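Local coordinates for catalase (Bacillus pumilus, PDB 4QOL) that breaks hydrogen peroxide down to water and oxygen at a buried haem and also shows peroxidase-like reactivity toward phenolic substrates, at the interface of chains A and B and the interface of chains A and C. Sequence-based numbering; all coordinates share one arbitrary frame. Chains: chain A/B/C, Catalase.

Contact 1: the interface of chains A and B. Residues chain A 45, 49-50, 308; chain B 369-370.
The side-chain amide of B:Gln369 meets the carboxylate of A:Glu49 in a nearly straight hydrogen bond, NE2 to OE2 at 3.1 Å. The oxygen lies close to the amide plane, but the amide comes in from above the carboxylate, their planes 63° apart. A:Glu49, with CG opposite its carbonyl carbon (chi1 -72°), runs extended to bring the carboxylate there. Beside it, the backbone carbonyl of B:Gln369 takes an N-H from A:His45, O to NE2 at 3.0 Å; the oxygen sits at the edge of the imidazole, in its plane, while the ring nitrogen stands above the carbonyl plane. B:Asp370 lays its carboxylate nearly parallel on the ring of A:Phe308, CG to CG at 3.4 Å, with its CB over the ring centre. In the second shell A:Arg50 NH1 forms a salt bridge to A:Glu49 OE2 at 3.0 Å, on the anti lone pair of that oxygen, which takes two donors. Were A:Glu49 shortened to an alanine, the B:Gln369 amide would be likely to lose its acceptor and A:Arg50 NH1 its carboxylate partner, leaving the guanidinium less firmly set. Here in the two-fold A-B interface of the catalase tetramer, water 1 bridges the chains, 2.8 Å from both A:Arg50 NH1 and B:Asp370 OD2.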
ATOM      1  N   HIS A  45       6.403   4.691  13.432  1.00 11.58           N
ATOM      2  CA  HIS A  45       6.916   5.374  12.268  1.00 11.54           C
ATOM      3  C   HIS A  45       8.244   4.750  11.825  1.00 11.71           C
ATOM      4  O   HIS A  45       8.498   4.575  10.647  1.00 12.25           O
ATOM      5  CB  HIS A  45       7.076   6.888  12.504  1.00 12.81           C
ATOM      6  CG  HIS A  45       7.344   7.612  11.247  1.00 12.29           C
ATOM      7  ND1 HIS A  45       6.407   8.358  10.534  1.00 15.34           N
ATOM      8  CD2 HIS A  45       8.476   7.682  10.549  1.00 12.34           C
ATOM      9  CE1 HIS A  45       6.968   8.821   9.420  1.00 12.54           C
ATOM     10  NE2 HIS A  45       8.217   8.412   9.404  1.00 14.96           N
ATOM     11  N   GLU A  49       9.568   3.148   7.871  1.00 12.01           N
ATOM     12  CA  GLU A  49      10.511   3.976   7.142  1.00 12.70           C
ATOM     13  C   GLU A  49      10.780   3.536   5.740  1.00 12.62           C
ATOM     14  O   GLU A  49      10.912   4.381   4.854  1.00 13.01           O
ATOM     15  CB  GLU A  49      11.849   4.071   7.823  1.00 13.93           C
ATOM     16  CG  GLU A  49      11.803   4.918   9.057  1.00 13.88           C
ATOM     17  CD  GLU A  49      13.131   5.088   9.750  1.00 14.73           C
ATOM     18  OE1 GLU A  49      13.096   5.593  10.926  1.00 14.75           O
ATOM     19  OE2 GLU A  49      14.225   4.780   9.188  1.00 15.14           O
ATOM     20  N   ARG A  50      10.744   2.218   5.480  1.00 11.61           N
ATOM     21  CA  ARG A  50      11.190   1.712   4.187  1.00 12.84           C
ATOM     22  C   ARG A  50      10.069   1.636   3.171  1.00 12.50           C
ATOM     23  O   ARG A  50       8.935   1.280   3.478  1.00 12.48           O
ATOM     24  CB  ARG A  50      11.808   0.264   4.394  1.00 12.95           C
ATOM     25  CG  ARG A  50      12.997   0.219   5.301  1.00 13.38           C
ATOM     26  CD  ARG A  50      14.219   1.003   4.860  1.00 13.05           C
ATOM     27  NE  ARG A  50      15.129   0.916   5.983  1.00 12.82           N
ATOM     28  CZ  ARG A  50      15.369   1.868   6.871  1.00 13.75           C
ATOM     29  NH1 ARG A  50      14.828   3.111   6.821  1.00 15.28           N
ATOM     30  NH2 ARG A  50      16.059   1.503   7.949  1.00 12.78           N
ATOM     31  N   PHE A 308      17.056   9.981   1.261  1.00 12.87           N
ATOM     32  CA  PHE A 308      15.766   9.304   1.008  1.00 13.57           C
ATOM     33  C   PHE A 308      14.795  10.219   0.224  1.00 14.02           C
ATOM     34  O   PHE A 308      14.163   9.794  -0.753  1.00 14.04           O
ATOM     35  CB  PHE A 308      15.137   8.841   2.317  1.00 13.52           C
ATOM     36  CG  PHE A 308      13.793   8.207   2.167  1.00 13.69           C
ATOM     37  CD1 PHE A 308      13.668   6.861   1.929  1.00 14.28           C
ATOM     38  CD2 PHE A 308      12.644   8.984   2.172  1.00 14.47           C
ATOM     39  CE1 PHE A 308      12.394   6.306   1.735  1.00 13.89           C
ATOM     40  CE2 PHE A 308      11.364   8.414   2.026  1.00 14.06           C
ATOM     41  CZ  PHE A 308      11.232   7.098   1.791  1.00 14.02           C
TER
ATOM     42  N   GLN B 369      11.783   9.829  10.561  1.00 15.26           N
ATOM     43  CA  GLN B 369      12.139  10.111   9.160  1.00 14.96           C
ATOM     44  C   GLN B 369      11.515   9.171   8.167  1.00 14.69           C
ATOM     45  O   GLN B 369      11.056   8.107   8.509  1.00 15.52           O
ATOM     46  CB  GLN B 369      13.666  10.029   8.992  1.00 15.37           C
ATOM     47  CG  GLN B 369      14.144   8.606   9.167  1.00 15.22           C
ATOM     48  CD  GLN B 369      15.643   8.460   9.020  1.00 16.74           C
ATOM     49  OE1 GLN B 369      16.368   9.460   8.999  1.00 19.13           O
ATOM     50  NE2 GLN B 369      16.087   7.258   8.845  1.00 17.05           N
ATOM     51  N   ASP B 370      11.529   9.605   6.913  1.00 14.04           N
ATOM     52  CA  ASP B 370      11.221   8.754   5.764  1.00 13.14           C
ATOM     53  C   ASP B 370       9.760   8.281   5.828  1.00 11.86           C
ATOM     54  O   ASP B 370       8.859   9.025   6.214  1.00 13.77           O
ATOM     55  CB  ASP B 370      12.221   7.552   5.667  1.00 13.03           C
ATOM     56  CG  ASP B 370      13.694   7.950   5.579  1.00 14.23           C
ATOM     57  OD1 ASP B 370      13.995   9.161   5.550  1.00 14.94           O
ATOM     58  OD2 ASP B 370      14.555   7.011   5.624  1.00 16.40           O
TER
HETATM   59  O   HOH W   1      13.895   4.537   4.609  1.00 13.17           O

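Contact 2: the interface of chains A and C. Residues chain A 384, 387-389; chain C 162-163, 166, 170.
A:Arg388 holds its CG between the backbone N and the carbonyl carbon (chi1 66°) and bends at chi3, turning its guanidinium toward C:Asp162 on helix 161-169. C:Asp166, on the same helix, points CG opposite its own backbone N (chi1 -173°), carrying the carboxylate out to the loop of chain A. There C:Asp166 OD2 takes two hydrogen bonds: the phenol OH of A:Tyr384 reaches its anti lone pair at 2.6 Å, and the backbone N of A:Arg388 its syn lone pair at 3.1 Å. The tyrosine ring stands almost perpendicular to the carboxylate, with OD2 at its edge. One turn earlier on the helix, C:Asp162 receives the guanidinium end-on in a two-pronged salt bridge. A:Arg388 NH2 reaches C:Asp162 OD1 at 2.8 Å from above the carboxylate plane, whereas NH1 meets OD2 of the same aspartate at 3.1 Å on the syn side, somewhat out of the plane, in a straighter bond. A face of the same guanidinium is turned to C:Asp166, and both acids would be expected to stabilise its positive charge. The polar interface of the catalase tetramer gains an apolar flank where C:Leu170 CD1 packs on the backbone of A:Asn387. Behind it, A:Asn387 braces its own loop: ND2 bonds to A:Tyr384 O at 2.8 Å, and OD1 accepts from A:Tyr389 N at 3.0 Å.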
ATOM      1  N   TYR A 384     -13.633  18.882 -13.954  1.00 15.40           N
ATOM      2  CA  TYR A 384     -14.099  18.220 -15.182  1.00 14.72           C
ATOM      3  C   TYR A 384     -13.964  19.254 -16.318  1.00 15.56           C
ATOM      4  O   TYR A 384     -14.084  20.454 -16.097  1.00 16.79           O
ATOM      5  CB  TYR A 384     -15.540  17.664 -15.060  1.00 13.80           C
ATOM      6  CG  TYR A 384     -16.576  18.782 -14.913  1.00 14.53           C
ATOM      7  CD1 TYR A 384     -17.072  19.414 -16.023  1.00 15.14           C
ATOM      8  CD2 TYR A 384     -16.960  19.217 -13.649  1.00 14.33           C
ATOM      9  CE1 TYR A 384     -17.961  20.458 -15.852  1.00 15.90           C
ATOM     10  CE2 TYR A 384     -17.850  20.246 -13.460  1.00 15.98           C
ATOM     11  CZ  TYR A 384     -18.332  20.892 -14.606  1.00 15.59           C
ATOM     12  OH  TYR A 384     -19.207  21.960 -14.453  1.00 16.56           O
ATOM     13  N   ASN A 387     -16.016  22.497 -19.520  1.00 17.81           N
ATOM     14  CA  ASN A 387     -16.853  23.196 -18.592  1.00 18.77           C
ATOM     15  C   ASN A 387     -17.150  24.590 -19.111  1.00 19.91           C
ATOM     16  O   ASN A 387     -16.542  25.045 -20.079  1.00 19.18           O
ATOM     17  CB  ASN A 387     -16.226  23.259 -17.204  1.00 19.85           C
ATOM     18  CG  ASN A 387     -14.878  23.903 -17.222  1.00 20.46           C
ATOM     19  OD1 ASN A 387     -14.779  25.106 -17.406  1.00 19.03           O
ATOM     20  ND2 ASN A 387     -13.820  23.114 -17.038  1.00 18.59           N
ATOM     21  N   ARG A 388     -18.081  25.256 -18.428  1.00 19.28           N
ATOM     22  CA  ARG A 388     -18.576  26.576 -18.915  1.00 20.18           C
ATOM     23  C   ARG A 388     -17.710  27.739 -18.461  1.00 21.38           C
ATOM     24  O   ARG A 388     -18.064  28.907 -18.726  1.00 23.35           O
ATOM     25  CB  ARG A 388     -19.999  26.811 -18.453  1.00 22.45           C
ATOM     26  CG  ARG A 388     -20.191  26.962 -16.940  1.00 25.38           C
ATOM     27  CD  ARG A 388     -21.581  27.453 -16.563  1.00 29.76           C
ATOM     28  NE  ARG A 388     -22.453  26.338 -16.532  1.00 33.17           N
ATOM     29  CZ  ARG A 388     -22.899  25.753 -15.432  1.00 34.21           C
ATOM     30  NH1 ARG A 388     -22.654  26.267 -14.236  1.00 37.85           N
ATOM     31  NH2 ARG A 388     -23.657  24.668 -15.555  1.00 34.75           N
ATOM     32  N   TYR A 389     -16.607  27.483 -17.769  1.00 23.18           N
ATOM     33  CA  TYR A 389     -15.863  28.530 -17.087  1.00 24.42           C
ATOM     34  C   TYR A 389     -14.582  28.880 -17.819  1.00 27.59           C
ATOM     35  O   TYR A 389     -13.656  28.053 -17.928  1.00 25.49           O
ATOM     36  CB  TYR A 389     -15.504  28.078 -15.642  1.00 24.63           C
ATOM     37  CG  TYR A 389     -16.709  27.645 -14.859  1.00 26.44           C
ATOM     38  CD1 TYR A 389     -17.480  28.547 -14.135  1.00 30.14           C
ATOM     39  CD2 TYR A 389     -17.109  26.326 -14.880  1.00 26.07           C
ATOM     40  CE1 TYR A 389     -18.617  28.134 -13.422  1.00 28.85           C
ATOM     41  CE2 TYR A 389     -18.259  25.923 -14.229  1.00 27.53           C
ATOM     42  CZ  TYR A 389     -18.990  26.811 -13.479  1.00 26.76           C
ATOM     43  OH  TYR A 389     -20.106  26.307 -12.853  1.00 27.60           O
TER
ATOM     44  N   ASP C 162     -26.188  20.505 -11.981  1.00 17.88           N
ATOM     45  CA  ASP C 162     -25.618  21.610 -12.693  1.00 19.82           C
ATOM     46  C   ASP C 162     -24.193  21.244 -13.195  1.00 17.86           C
ATOM     47  O   ASP C 162     -23.778  21.712 -14.226  1.00 20.12           O
ATOM     48  CB  ASP C 162     -25.583  22.826 -11.798  1.00 21.58           C
ATOM     49  CG  ASP C 162     -25.101  24.049 -12.509  1.00 26.97           C
ATOM     50  OD1 ASP C 162     -25.665  24.439 -13.561  1.00 28.56           O
ATOM     51  OD2 ASP C 162     -24.120  24.638 -12.011  1.00 32.90           O
ATOM     52  N   ARG C 163     -23.494  20.414 -12.432  1.00 15.33           N
ATOM     53  CA  ARG C 163     -22.138  19.985 -12.813  1.00 15.32           C
ATOM     54  C   ARG C 163     -22.159  18.960 -13.954  1.00 16.30           C
ATOM     55  O   ARG C 163     -21.469  19.151 -14.976  1.00 17.41           O
ATOM     56  CB  ARG C 163     -21.435  19.375 -11.585  1.00 15.15           C
ATOM     57  CG  ARG C 163     -21.221  20.420 -10.518  1.00 15.12           C
ATOM     58  CD  ARG C 163     -20.683  19.877  -9.223  1.00 15.32           C
ATOM     59  NE  ARG C 163     -19.223  19.719  -9.371  1.00 15.15           N
ATOM     60  CZ  ARG C 163     -18.609  18.593  -9.745  1.00 15.83           C
ATOM     61  NH1 ARG C 163     -19.257  17.455  -9.896  1.00 15.14           N
ATOM     62  NH2 ARG C 163     -17.273  18.604  -9.872  1.00 16.64           N
ATOM     63  N   ASP C 166     -23.528  20.469 -17.181  1.00 14.48           N
ATOM     64  CA  ASP C 166     -22.481  21.302 -17.793  1.00 15.67           C
ATOM     65  C   ASP C 166     -21.641  20.474 -18.724  1.00 15.70           C
ATOM     66  O   ASP C 166     -21.516  20.752 -19.921  1.00 16.21           O
ATOM     67  CB  ASP C 166     -21.619  22.031 -16.742  1.00 15.89           C
ATOM     68  CG  ASP C 166     -20.634  23.043 -17.329  1.00 16.80           C
ATOM     69  OD1 ASP C 166     -20.889  23.637 -18.440  1.00 19.18           O
ATOM     70  OD2 ASP C 166     -19.624  23.320 -16.609  1.00 18.51           O
ATOM     71  N   LEU C 170     -22.003  20.245 -23.246  1.00 15.99           N
ATOM     72  CA  LEU C 170     -20.806  20.528 -23.967  1.00 17.09           C
ATOM     73  C   LEU C 170     -20.173  19.263 -24.594  1.00 17.29           C
ATOM     74  O   LEU C 170     -19.122  19.369 -25.289  1.00 17.76           O
ATOM     75  CB  LEU C 170     -19.846  21.264 -23.057  1.00 17.56           C
ATOM     76  CG  LEU C 170     -20.326  22.602 -22.534  1.00 18.12           C
ATOM     77  CD1 LEU C 170     -19.356  23.093 -21.468  1.00 19.37           C
ATOM     78  CD2 LEU C 170     -20.419  23.560 -23.716  1.00 18.22           C
TER

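Contact 3: the interface of chains A and B. Residues chain A 374-375, 377; chain B 356.
B:Pro356 meets A:Arg377 and A:Thr375 in the extended catalase interface, where residues of a long connecting segment in one subunit pack on the start of the 3-10 helix 356-358 in its neighbour. The apolar part is a proline lying on the flat guanidinium. CB of B:Pro356 stands 3.5 Å above the guanidinium plane of A:Arg377, over its centre, and the A:Arg377 atom nearest to it is CZ, 3.6 Å away. NH1 and NH2 of A:Arg377 are each 3.7 Å from B:Pro356 CB, which shows how evenly the group is laid across the methylene. The arginine CG is opposite its carbonyl carbon (chi1 -56°), and the chain then runs out extended as far as NE; the turn at chi4, -94°, presents a face of the guanidinium to the proline. Closer to the backbone, A:Arg377 CG also packs on B:Pro356 CG at 3.9 Å, so the aliphatic stem and the planar head both lean on the pyrrolidine ring.

The remaining packing involves backbone. The carbonyl oxygen of A:Thr375 approaches CG of B:Pro356 at 3.6 Å, while CA of the same threonine faces CD of the proline at 3.9 Å. These contacts are made by the main chain of A:Thr375, its own side chain playing little part, and A:Thr374 only grazes the proline.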
ATOM      1  N   THR A 374      -2.830  13.054  -0.146  1.00 13.29           N
ATOM      2  CA  THR A 374      -3.122  14.351  -0.744  1.00 14.49           C
ATOM      3  C   THR A 374      -2.718  15.456   0.220  1.00 14.74           C
ATOM      4  O   THR A 374      -3.366  15.682   1.199  1.00 15.54           O
ATOM      5  CB  THR A 374      -4.580  14.447  -1.205  1.00 14.44           C
ATOM      6  OG1 THR A 374      -4.799  13.537  -2.308  1.00 14.68           O
ATOM      7  CG2 THR A 374      -4.941  15.782  -1.666  1.00 15.24           C
ATOM      8  N   THR A 375      -1.643  16.154  -0.118  1.00 16.41           N
ATOM      9  CA  THR A 375      -1.043  17.182   0.775  1.00 18.90           C
ATOM     10  C   THR A 375      -1.086  18.603   0.200  1.00 20.00           C
ATOM     11  O   THR A 375      -0.646  19.532   0.902  1.00 21.50           O
ATOM     12  CB  THR A 375       0.450  16.870   1.051  1.00 20.39           C
ATOM     13  OG1 THR A 375       1.168  16.917  -0.191  1.00 22.47           O
ATOM     14  CG2 THR A 375       0.637  15.527   1.756  1.00 22.15           C
ATOM     15  N   ARG A 377      -3.497  20.874  -0.573  1.00 21.63           N
ATOM     16  CA  ARG A 377      -4.603  21.848  -0.282  1.00 21.17           C
ATOM     17  C   ARG A 377      -5.455  22.219  -1.506  1.00 20.38           C
ATOM     18  O   ARG A 377      -5.591  23.382  -1.885  1.00 20.31           O
ATOM     19  CB  ARG A 377      -4.067  23.122   0.390  1.00 23.50           C
ATOM     20  CG  ARG A 377      -3.296  22.844   1.650  1.00 25.49           C
ATOM     21  CD  ARG A 377      -2.778  24.156   2.187  1.00 30.50           C
ATOM     22  NE  ARG A 377      -1.920  23.925   3.331  1.00 37.21           N
ATOM     23  CZ  ARG A 377      -2.315  23.946   4.605  1.00 42.18           C
ATOM     24  NH1 ARG A 377      -3.595  24.158   4.927  1.00 40.82           N
ATOM     25  NH2 ARG A 377      -1.422  23.713   5.580  1.00 44.21           N
TER
ATOM     26  N   PRO B 356      -2.498  18.241   5.670  1.00 14.57           N
ATOM     27  CA  PRO B 356      -2.734  19.579   6.373  1.00 14.98           C
ATOM     28  C   PRO B 356      -3.783  19.654   7.463  1.00 14.41           C
ATOM     29  O   PRO B 356      -3.503  20.191   8.538  1.00 14.73           O
ATOM     30  CB  PRO B 356      -3.108  20.461   5.205  1.00 14.12           C
ATOM     31  CG  PRO B 356      -2.286  19.937   4.081  1.00 14.97           C
ATOM     32  CD  PRO B 356      -2.219  18.437   4.235  1.00 14.70           C
TER

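Contact 4: the interface of chains A and C. Residues chain A 145, 148, 154, 163; chain C 367, 369, 383-384.
The imidazole of A:His148 carries the side-chain amide of C:Gln369 on one face, NE2 of the amide lying 3.4 Å above the ring plane toward the rim, with the planes 31° apart. At the ring edge A:His148 ND1 turns to the backbone carbonyl of C:Asn383, a hydrogen bond of 2.8 Å to O that lies in both the ring and carbonyl planes. The guanidinium of A:Arg163 has C:Tyr384 CE2 over one face and A:Pro154 CD over the other, and the tyrosine ring stands at right angles to it. From the edge of the guanidinium, A:Arg163 NH1 reaches C:Asn383 OD1 at 2.6 Å, coming from above the side-chain carbonyl plane, and A:Arg163 NH2 bonds at 2.9 Å to the backbone O of A:His148, on a lone pair. With its CG between the backbone N and the carbonyl carbon (chi1 60°), C:Asn383 turns its side-chain oxygen to A:Arg163, while its main-chain oxygen meets A:His148; its ND2 turns to C:Gln369 OE1 at 2.8 Å. Without the A:His148 imidazole, as with a leucine here, the C:Asn383 carbonyl would probably lose this donor and the C:Gln369 amide the ring beneath it. Water 2 links A:Asp145 OD1 to C:Asn383 O, and water 3 links it to C:Asn367 OD1. Within the catalase tetramer, helices 143-150 and 161-169 of chain A supply A:Asp145, A:His148 and A:Arg163 to this interface, against loop residues of chain C.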
ATOM      1  N   ASP A 145      12.255 -10.774 -18.773  1.00 12.35           N
ATOM      2  CA  ASP A 145      13.021 -11.976 -19.007  1.00 11.30           C
ATOM      3  C   ASP A 145      14.544 -11.678 -18.879  1.00 11.75           C
ATOM      4  O   ASP A 145      15.285 -12.449 -18.180  1.00 12.42           O
ATOM      5  CB  ASP A 145      12.769 -12.538 -20.418  1.00 12.23           C
ATOM      6  CG  ASP A 145      11.324 -12.998 -20.609  1.00 12.36           C
ATOM      7  OD1 ASP A 145      10.884 -13.841 -19.801  1.00 13.27           O
ATOM      8  OD2 ASP A 145      10.670 -12.370 -21.511  1.00 12.87           O
ATOM      9  N   HIS A 148      15.295 -10.921 -15.188  1.00 13.06           N
ATOM     10  CA  HIS A 148      15.238 -12.114 -14.361  1.00 12.58           C
ATOM     11  C   HIS A 148      16.464 -13.023 -14.606  1.00 12.93           C
ATOM     12  O   HIS A 148      16.925 -13.684 -13.633  1.00 13.58           O
ATOM     13  CB  HIS A 148      13.973 -12.891 -14.648  1.00 13.08           C
ATOM     14  CG  HIS A 148      12.708 -12.291 -14.095  1.00 12.12           C
ATOM     15  ND1 HIS A 148      11.502 -12.912 -14.216  1.00 12.48           N
ATOM     16  CD2 HIS A 148      12.466 -11.118 -13.453  1.00 11.25           C
ATOM     17  CE1 HIS A 148      10.574 -12.195 -13.594  1.00 11.58           C
ATOM     18  NE2 HIS A 148      11.143 -11.117 -13.124  1.00 10.55           N
ATOM     19  N   PRO A 154      16.473 -17.117  -8.369  1.00 14.08           N
ATOM     20  CA  PRO A 154      15.343 -16.978  -7.466  1.00 13.95           C
ATOM     21  C   PRO A 154      15.363 -18.001  -6.315  1.00 12.87           C
ATOM     22  O   PRO A 154      14.567 -17.884  -5.393  1.00 12.68           O
ATOM     23  CB  PRO A 154      14.138 -17.173  -8.384  1.00 13.24           C
ATOM     24  CG  PRO A 154      14.653 -18.039  -9.499  1.00 13.09           C
ATOM     25  CD  PRO A 154      16.026 -17.495  -9.721  1.00 12.84           C
ATOM     26  N   ARG A 163      22.736 -18.597 -16.032  1.00 15.93           N
ATOM     27  CA  ARG A 163      21.366 -18.174 -16.302  1.00 15.19           C
ATOM     28  C   ARG A 163      21.324 -17.036 -17.328  1.00 14.45           C
ATOM     29  O   ARG A 163      20.566 -17.079 -18.326  1.00 15.65           O
ATOM     30  CB  ARG A 163      20.696 -17.750 -14.990  1.00 14.94           C
ATOM     31  CG  ARG A 163      20.547 -18.923 -14.018  1.00 15.05           C
ATOM     32  CD  ARG A 163      20.027 -18.497 -12.677  1.00 14.75           C
ATOM     33  NE  ARG A 163      18.561 -18.324 -12.726  1.00 14.04           N
ATOM     34  CZ  ARG A 163      17.934 -17.153 -12.966  1.00 15.29           C
ATOM     35  NH1 ARG A 163      16.639 -17.181 -13.119  1.00 13.69           N
ATOM     36  NH2 ARG A 163      18.600 -16.004 -13.004  1.00 14.78           N
TER
ATOM     37  N   ASN C 367       6.580 -16.632 -16.293  1.00 13.93           N
ATOM     38  CA  ASN C 367       7.805 -16.256 -15.642  1.00 12.93           C
ATOM     39  C   ASN C 367       7.683 -15.053 -14.740  1.00 13.87           C
ATOM     40  O   ASN C 367       8.698 -14.468 -14.341  1.00 15.67           O
ATOM     41  CB  ASN C 367       8.897 -16.063 -16.733  1.00 13.31           C
ATOM     42  CG  ASN C 367       9.239 -17.377 -17.422  1.00 15.10           C
ATOM     43  OD1 ASN C 367       9.194 -17.527 -18.694  1.00 17.77           O
ATOM     44  ND2 ASN C 367       9.494 -18.357 -16.622  1.00 14.13           N
ATOM     45  N   GLN C 369       6.927 -13.117 -11.249  1.00 13.44           N
ATOM     46  CA  GLN C 369       7.254 -13.532  -9.878  1.00 13.26           C
ATOM     47  C   GLN C 369       7.001 -12.435  -8.864  1.00 12.59           C
ATOM     48  O   GLN C 369       6.943 -11.262  -9.192  1.00 13.05           O
ATOM     49  CB  GLN C 369       8.708 -13.932  -9.797  1.00 13.44           C
ATOM     50  CG  GLN C 369       9.623 -12.760 -10.009  1.00 14.06           C
ATOM     51  CD  GLN C 369      11.110 -13.199 -10.035  1.00 17.17           C
ATOM     52  OE1 GLN C 369      11.448 -14.401  -9.964  1.00 18.59           O
ATOM     53  NE2 GLN C 369      11.954 -12.234  -9.970  1.00 17.05           N
ATOM     54  N   ASN C 383      13.089 -18.431 -14.638  1.00 15.98           N
ATOM     55  CA  ASN C 383      12.073 -17.432 -14.611  1.00 14.58           C
ATOM     56  C   ASN C 383      12.209 -16.430 -15.789  1.00 14.58           C
ATOM     57  O   ASN C 383      11.934 -15.251 -15.650  1.00 14.03           O
ATOM     58  CB  ASN C 383      12.032 -16.719 -13.266  1.00 14.27           C
ATOM     59  CG  ASN C 383      13.330 -16.023 -12.943  1.00 13.99           C
ATOM     60  OD1 ASN C 383      14.289 -16.138 -13.692  1.00 13.68           O
ATOM     61  ND2 ASN C 383      13.382 -15.339 -11.824  1.00 13.45           N
ATOM     62  N   TYR C 384      12.846 -16.942 -16.859  1.00 15.98           N
ATOM     63  CA  TYR C 384      13.184 -16.148 -18.008  1.00 14.42           C
ATOM     64  C   TYR C 384      12.959 -17.018 -19.249  1.00 14.83           C
ATOM     65  O   TYR C 384      13.116 -18.231 -19.187  1.00 16.23           O
ATOM     66  CB  TYR C 384      14.633 -15.624 -17.950  1.00 13.79           C
ATOM     67  CG  TYR C 384      15.650 -16.738 -17.966  1.00 15.68           C
ATOM     68  CD1 TYR C 384      16.142 -17.234 -19.170  1.00 15.59           C
ATOM     69  CD2 TYR C 384      16.090 -17.318 -16.795  1.00 14.88           C
ATOM     70  CE1 TYR C 384      17.019 -18.297 -19.170  1.00 16.25           C
ATOM     71  CE2 TYR C 384      16.980 -18.360 -16.809  1.00 16.14           C
ATOM     72  CZ  TYR C 384      17.446 -18.843 -18.035  1.00 16.29           C
ATOM     73  OH  TYR C 384      18.334 -19.919 -18.031  1.00 17.05           O
TER
HETATM   74  O   HOH W   2      10.284 -13.055 -17.196  1.00 13.23           O
HETATM   75  O   HOH W   3       8.614 -14.987 -20.159  1.00 13.95           O
HETATM   76  O   HOH W   4      16.159 -13.975 -11.025  1.00 16.29           O

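Contacts 2 and 4 belong to the same A-C interface with the roles of the chains exchanged, about 50 Å apart, all distances here running between C-alpha centres: Tyr384 and Arg163 serve in both, and helix 161-169 is the common platform. Contacts 1 and 3, about 19 Å apart, both lie in the A-B interface. Gln369 of chain B meets chain A in contact 1, and Gln369 of chain C meets chain A in contact 4, about 30 Å from contact 1. The segment from 367 to 389 therefore supplies residues to all four contacts, and across both interfaces it ties the subunits of the tetramer together.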